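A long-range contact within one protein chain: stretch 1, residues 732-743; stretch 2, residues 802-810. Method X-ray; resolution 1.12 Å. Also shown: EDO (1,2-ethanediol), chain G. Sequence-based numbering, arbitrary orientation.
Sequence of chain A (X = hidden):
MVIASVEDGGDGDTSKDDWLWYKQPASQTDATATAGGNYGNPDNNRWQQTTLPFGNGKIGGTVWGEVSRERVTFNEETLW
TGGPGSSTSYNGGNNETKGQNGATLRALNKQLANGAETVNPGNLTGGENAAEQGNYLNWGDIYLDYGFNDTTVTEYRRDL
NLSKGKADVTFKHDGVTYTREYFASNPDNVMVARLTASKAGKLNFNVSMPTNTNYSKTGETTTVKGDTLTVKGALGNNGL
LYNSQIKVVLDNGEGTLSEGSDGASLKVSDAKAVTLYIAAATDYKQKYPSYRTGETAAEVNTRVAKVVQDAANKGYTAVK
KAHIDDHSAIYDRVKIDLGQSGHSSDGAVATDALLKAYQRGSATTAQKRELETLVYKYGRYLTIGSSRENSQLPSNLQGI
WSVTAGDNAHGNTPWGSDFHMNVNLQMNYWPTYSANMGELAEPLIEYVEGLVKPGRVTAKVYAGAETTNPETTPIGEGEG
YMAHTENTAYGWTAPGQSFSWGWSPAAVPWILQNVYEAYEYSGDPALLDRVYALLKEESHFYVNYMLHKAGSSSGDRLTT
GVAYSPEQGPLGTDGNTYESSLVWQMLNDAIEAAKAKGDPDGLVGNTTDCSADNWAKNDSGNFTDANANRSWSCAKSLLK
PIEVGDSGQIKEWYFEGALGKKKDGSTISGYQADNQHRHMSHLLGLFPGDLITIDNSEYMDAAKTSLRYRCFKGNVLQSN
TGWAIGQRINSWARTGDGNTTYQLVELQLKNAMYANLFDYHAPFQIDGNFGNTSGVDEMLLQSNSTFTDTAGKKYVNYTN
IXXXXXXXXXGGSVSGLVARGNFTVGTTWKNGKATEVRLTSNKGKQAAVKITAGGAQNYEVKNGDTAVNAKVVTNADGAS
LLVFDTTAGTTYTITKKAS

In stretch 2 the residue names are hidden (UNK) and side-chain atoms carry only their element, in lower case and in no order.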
# COMPACT_ATOMS: atom_id res chain seq x y z
N TRP A 732 -17.26 -1.85 -3.42
CA TRP A 732 -18.32 -1.84 -4.42
C TRP A 732 -17.97 -2.69 -5.65
O TRP A 732 -18.85 -3.34 -6.21
CB TRP A 732 -18.69 -0.42 -4.81
CG TRP A 732 -19.69 0.20 -3.86
CD1 TRP A 732 -19.42 1.05 -2.83
CD2 TRP A 732 -21.11 0.00 -3.86
NE1 TRP A 732 -20.59 1.40 -2.19
CE2 TRP A 732 -21.64 0.78 -2.81
CE3 TRP A 732 -21.98 -0.76 -4.66
CZ2 TRP A 732 -23.02 0.82 -2.52
CZ3 TRP A 732 -23.35 -0.72 -4.37
CH2 TRP A 732 -23.85 0.07 -3.32
N ALA A 733 -16.70 -2.73 -6.05
CA ALA A 733 -16.32 -3.58 -7.19
C ALA A 733 -16.68 -5.04 -6.94
O ALA A 733 -17.17 -5.73 -7.83
CB ALA A 733 -14.84 -3.44 -7.50
N ARG A 734 -16.45 -5.51 -5.71
CA ARG A 734 -16.73 -6.89 -5.35
C ARG A 734 -18.22 -7.24 -5.41
O ARG A 734 -18.57 -8.42 -5.51
CB ARG A 734 -16.19 -7.19 -3.94
CG ARG A 734 -14.65 -7.19 -3.85
CD ARG A 734 -14.04 -8.41 -4.56
NE ARG A 734 -12.61 -8.61 -4.34
CZ ARG A 734 -12.07 -9.13 -3.24
NH1 ARG A 734 -12.85 -9.46 -2.21
NH2 ARG A 734 -10.76 -9.31 -3.16
N THR A 735 -19.09 -6.24 -5.35
CA THR A 735 -20.54 -6.45 -5.45
C THR A 735 -21.01 -6.72 -6.88
O THR A 735 -22.14 -7.16 -7.08
CB THR A 735 -21.37 -5.25 -4.94
OG1 THR A 735 -21.28 -4.17 -5.88
CG2 THR A 735 -20.93 -4.78 -3.56
N GLY A 736 -20.17 -6.40 -7.86
CA GLY A 736 -20.56 -6.48 -9.27
C GLY A 736 -21.23 -5.23 -9.82
O GLY A 736 -21.51 -5.15 -11.02
N ASP A 737 -21.48 -4.24 -8.95
CA ASP A 737 -22.11 -2.99 -9.39
C ASP A 737 -21.03 -2.05 -9.93
O ASP A 737 -20.51 -1.19 -9.20
CB ASP A 737 -22.90 -2.36 -8.24
CG ASP A 737 -23.68 -1.11 -8.66
OD1 ASP A 737 -23.48 -0.59 -9.77
OD2 ASP A 737 -24.50 -0.64 -7.83
N GLY A 738 -20.71 -2.21 -11.21
CA GLY A 738 -19.70 -1.39 -11.87
C GLY A 738 -20.08 0.07 -11.98
O GLY A 738 -19.21 0.93 -11.96
N ASN A 739 -21.38 0.36 -12.10
CA ASN A 739 -21.83 1.74 -12.19
C ASN A 739 -21.56 2.53 -10.92
O ASN A 739 -21.00 3.62 -10.97
CB ASN A 739 -23.30 1.81 -12.59
CG ASN A 739 -23.53 1.36 -14.02
OD1 ASN A 739 -22.64 1.43 -14.86
ND2 ASN A 739 -24.74 0.90 -14.31
N THR A 740 -21.94 1.97 -9.77
CA THR A 740 -21.68 2.63 -8.50
C THR A 740 -20.17 2.72 -8.25
O THR A 740 -19.67 3.75 -7.79
CB THR A 740 -22.40 1.93 -7.33
OG1 THR A 740 -23.80 1.93 -7.60
CG2 THR A 740 -22.15 2.66 -6.02
N THR A 741 -19.44 1.65 -8.58
CA THR A 741 -17.99 1.63 -8.42
C THR A 741 -17.35 2.75 -9.23
O THR A 741 -16.51 3.51 -8.71
CB THR A 741 -17.38 0.28 -8.83
OG1 THR A 741 -18.01 -0.77 -8.10
CG2 THR A 741 -15.89 0.25 -8.51
N TYR A 742 -17.74 2.86 -10.49
CA TYR A 742 -17.24 3.92 -11.35
C TYR A 742 -17.57 5.32 -10.81
O TYR A 742 -16.73 6.22 -10.86
CB TYR A 742 -17.75 3.78 -12.79
CG TYR A 742 -17.37 4.97 -13.62
CD1 TYR A 742 -16.05 5.16 -14.02
CD2 TYR A 742 -18.31 5.94 -13.94
CE1 TYR A 742 -15.68 6.28 -14.75
CE2 TYR A 742 -17.95 7.06 -14.67
CZ TYR A 742 -16.63 7.23 -15.07
OH TYR A 742 -16.27 8.34 -15.79
N GLN A 743 -18.78 5.48 -10.31
CA GLN A 743 -19.19 6.76 -9.73
C GLN A 743 -18.29 7.15 -8.56
O GLN A 743 -18.01 8.34 -8.35
CB GLN A 743 -20.65 6.72 -9.30
CG GLN A 743 -21.65 6.84 -10.43
CD GLN A 743 -23.06 6.87 -9.89
OE1 GLN A 743 -23.74 7.90 -9.93
NE2 GLN A 743 -23.51 5.75 -9.35
N UNK A 802 -14.34 -9.31 -16.19
CA UNK A 802 -15.24 -8.16 -16.22
C UNK A 802 -16.41 -8.27 -15.23
O UNK A 802 -17.57 -8.19 -15.61
c UNK A 802 -15.74 -7.90 -17.66
c UNK A 802 -13.90 -6.29 -18.35
c UNK A 802 -15.22 -7.54 -20.08
c UNK A 802 -14.64 -7.59 -18.67
N UNK A 803 -16.09 -8.47 -13.94
CA UNK A 803 -17.11 -8.67 -12.91
C UNK A 803 -17.90 -7.42 -12.52
O UNK A 803 -18.99 -7.53 -11.98
c UNK A 803 -16.30 -9.17 -11.71
c UNK A 803 -14.97 -8.53 -11.90
c UNK A 803 -14.73 -8.57 -13.38
N UNK A 804 -17.34 -6.24 -12.77
CA UNK A 804 -18.01 -4.99 -12.40
C UNK A 804 -17.64 -3.90 -13.40
O UNK A 804 -17.08 -2.85 -13.06
c UNK A 804 -17.66 -4.58 -10.97
N UNK A 805 -17.98 -4.17 -14.66
CA UNK A 805 -17.67 -3.27 -15.76
C UNK A 805 -18.68 -2.12 -15.79
O UNK A 805 -19.88 -2.36 -15.89
c UNK A 805 -17.45 -3.21 -18.35
c UNK A 805 -17.82 -4.03 -19.57
c UNK A 805 -17.69 -4.02 -17.08
c UNK A 805 -16.00 -2.74 -18.43
N UNK A 806 -18.19 -0.87 -15.69
CA UNK A 806 -19.11 0.26 -15.74
C UNK A 806 -19.72 0.45 -17.12
O UNK A 806 -19.03 0.25 -18.13
c UNK A 806 -16.80 -0.43 -15.51
c UNK A 806 -18.21 1.47 -15.43
c UNK A 806 -16.95 0.90 -14.86
N UNK A 807 -20.99 0.84 -17.17
CA UNK A 807 -21.63 1.19 -18.44
C UNK A 807 -20.90 2.35 -19.13
O UNK A 807 -20.96 2.47 -20.35
c UNK A 807 -23.94 0.34 -17.76
o UNK A 807 -25.07 0.57 -17.27
c UNK A 807 -23.11 1.53 -18.23
o UNK A 807 -23.48 -0.82 -17.86
N UNK A 808 -20.22 3.18 -18.34
CA UNK A 808 -19.43 4.30 -18.86
C UNK A 808 -18.28 3.85 -19.76
O UNK A 808 -17.81 4.62 -20.60
c UNK A 808 -18.89 5.14 -17.70
N UNK A 809 -17.82 2.61 -19.59
CA UNK A 809 -16.75 2.05 -20.40
C UNK A 809 -17.33 0.97 -21.32
O UNK A 809 -17.15 -0.22 -21.09
c UNK A 809 -14.17 2.05 -17.43
c UNK A 809 -15.01 2.42 -18.54
c UNK A 809 -13.79 3.25 -16.78
c UNK A 809 -15.63 1.47 -19.53
c UNK A 809 -12.97 3.25 -15.65
c UNK A 809 -12.90 0.84 -15.80
c UNK A 809 -13.71 0.83 -16.93
n UNK A 809 -14.35 4.29 -17.47
c UNK A 809 -15.08 3.79 -18.53
c UNK A 809 -12.54 2.04 -15.17
N UNK A 810 -18.03 1.41 -22.37
CA UNK A 810 -18.75 0.50 -23.27
C UNK A 810 -17.83 -0.44 -24.03
O UNK A 810 -18.17 -1.59 -24.29
c UNK A 810 -19.61 1.30 -24.24
C1 EDO G . -8.15 -7.86 -3.43
O1 EDO G . -8.77 -8.71 -4.53
C2 EDO G . -6.72 -7.46 -3.95
O2 EDO G . -5.99 -8.68 -4.21
O HOH W 1 -21.71 -6.74 -13.22
O HOH W 2 -21.28 -3.54 -13.82
O HOH W 3 -20.96 3.58 -15.50

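Position 802 carries four side-chain carbons, forked at the second, and touches nothing on stretch 1. An unbranched first carbon followed by a fork is leucine: Leu802, buried away from this contact, which makes no demand on its side chain.

At 803 three carbons close a ring onto the backbone N, which only proline does. Pro803 meets stretch 1 through its backbone: its O lies 3.3 Å from Gly736 CA, a CA-H...O contact. Gly736 has positive phi, and a CB there would jam against the preceding carbonyl, so glycine suits the turn.

Position 804 has a single carbon, pointing toward stretch 1 and lying 3.4 Å from Ala733 O. One carbon means alanine. Ala804 fits a tight site, for the chains come within 4.0 Å here, Gly738 CA to Ala804 CA. Gly738 contributes to the closeness: an ideal CB on it would fall 2.5 Å from Ala804 O, a clash.

Position 805 again shows four carbons forked at the second, and its CA-to-CB bond points away, so this contact asks little of the side chain. It is Leu805. Its backbone O accepts from water 2 at 2.8 Å, and that water accepts from Gly738 N at 3.0 Å.

At 806 three carbons again return to the backbone N, and the CB of 806 packs 3.5 Å from Tyr742 CB. This is Pro806, whose ring offers a compact apolar surface to Tyr742. It opens a type I turn, closed by the backbone N of position 809 donating to Pro806 O at 3.0 Å.

Position 807 has two carbons, the second bearing two oxygens, one of them 3.0 Å from Asn739 ND2: a carboxylate one carbon from CA, so Asp807. Asn739 ND2 donates to Asp807 OD2, while Asp807 N donates to Asn739 OD1 at 2.9 Å. The amide thus serves as donor and acceptor at once.

The lone carbon at 808 sits over one face of the Tyr742 ring, 3.7 Å from Tyr742 CE2. This is Ala808, whose small methyl makes a CH-pi contact with that face.

Position 809 has one carbon, then fused five- and six-membered rings holding eight carbons and one nitrogen, the nitrogen 3.6 Å from Tyr742 CE1. This indole is Trp809, broad enough to reach Tyr742 although its CA-to-CB bond points sideways; the rings meet obliquely, their planes at 72°.

Position 810 has one carbon and lies out of reach: Ala810, exposed and unconstrained by this contact.

The contact joins close backbone packing to a polar clasp and an apolar patch. Gly738 and the small Ala804 let the chains approach, Asn739 pairs with Asp807, and Tyr742 rests among Pro806, Ala808 and Trp809. Water 3 reinforces the clasp, donating to Asn739 OD1 at 2.8 Å and accepting from Ala808 N at 3.0 Å.

Stretch 2, residues 802-810: LPALPDAWA
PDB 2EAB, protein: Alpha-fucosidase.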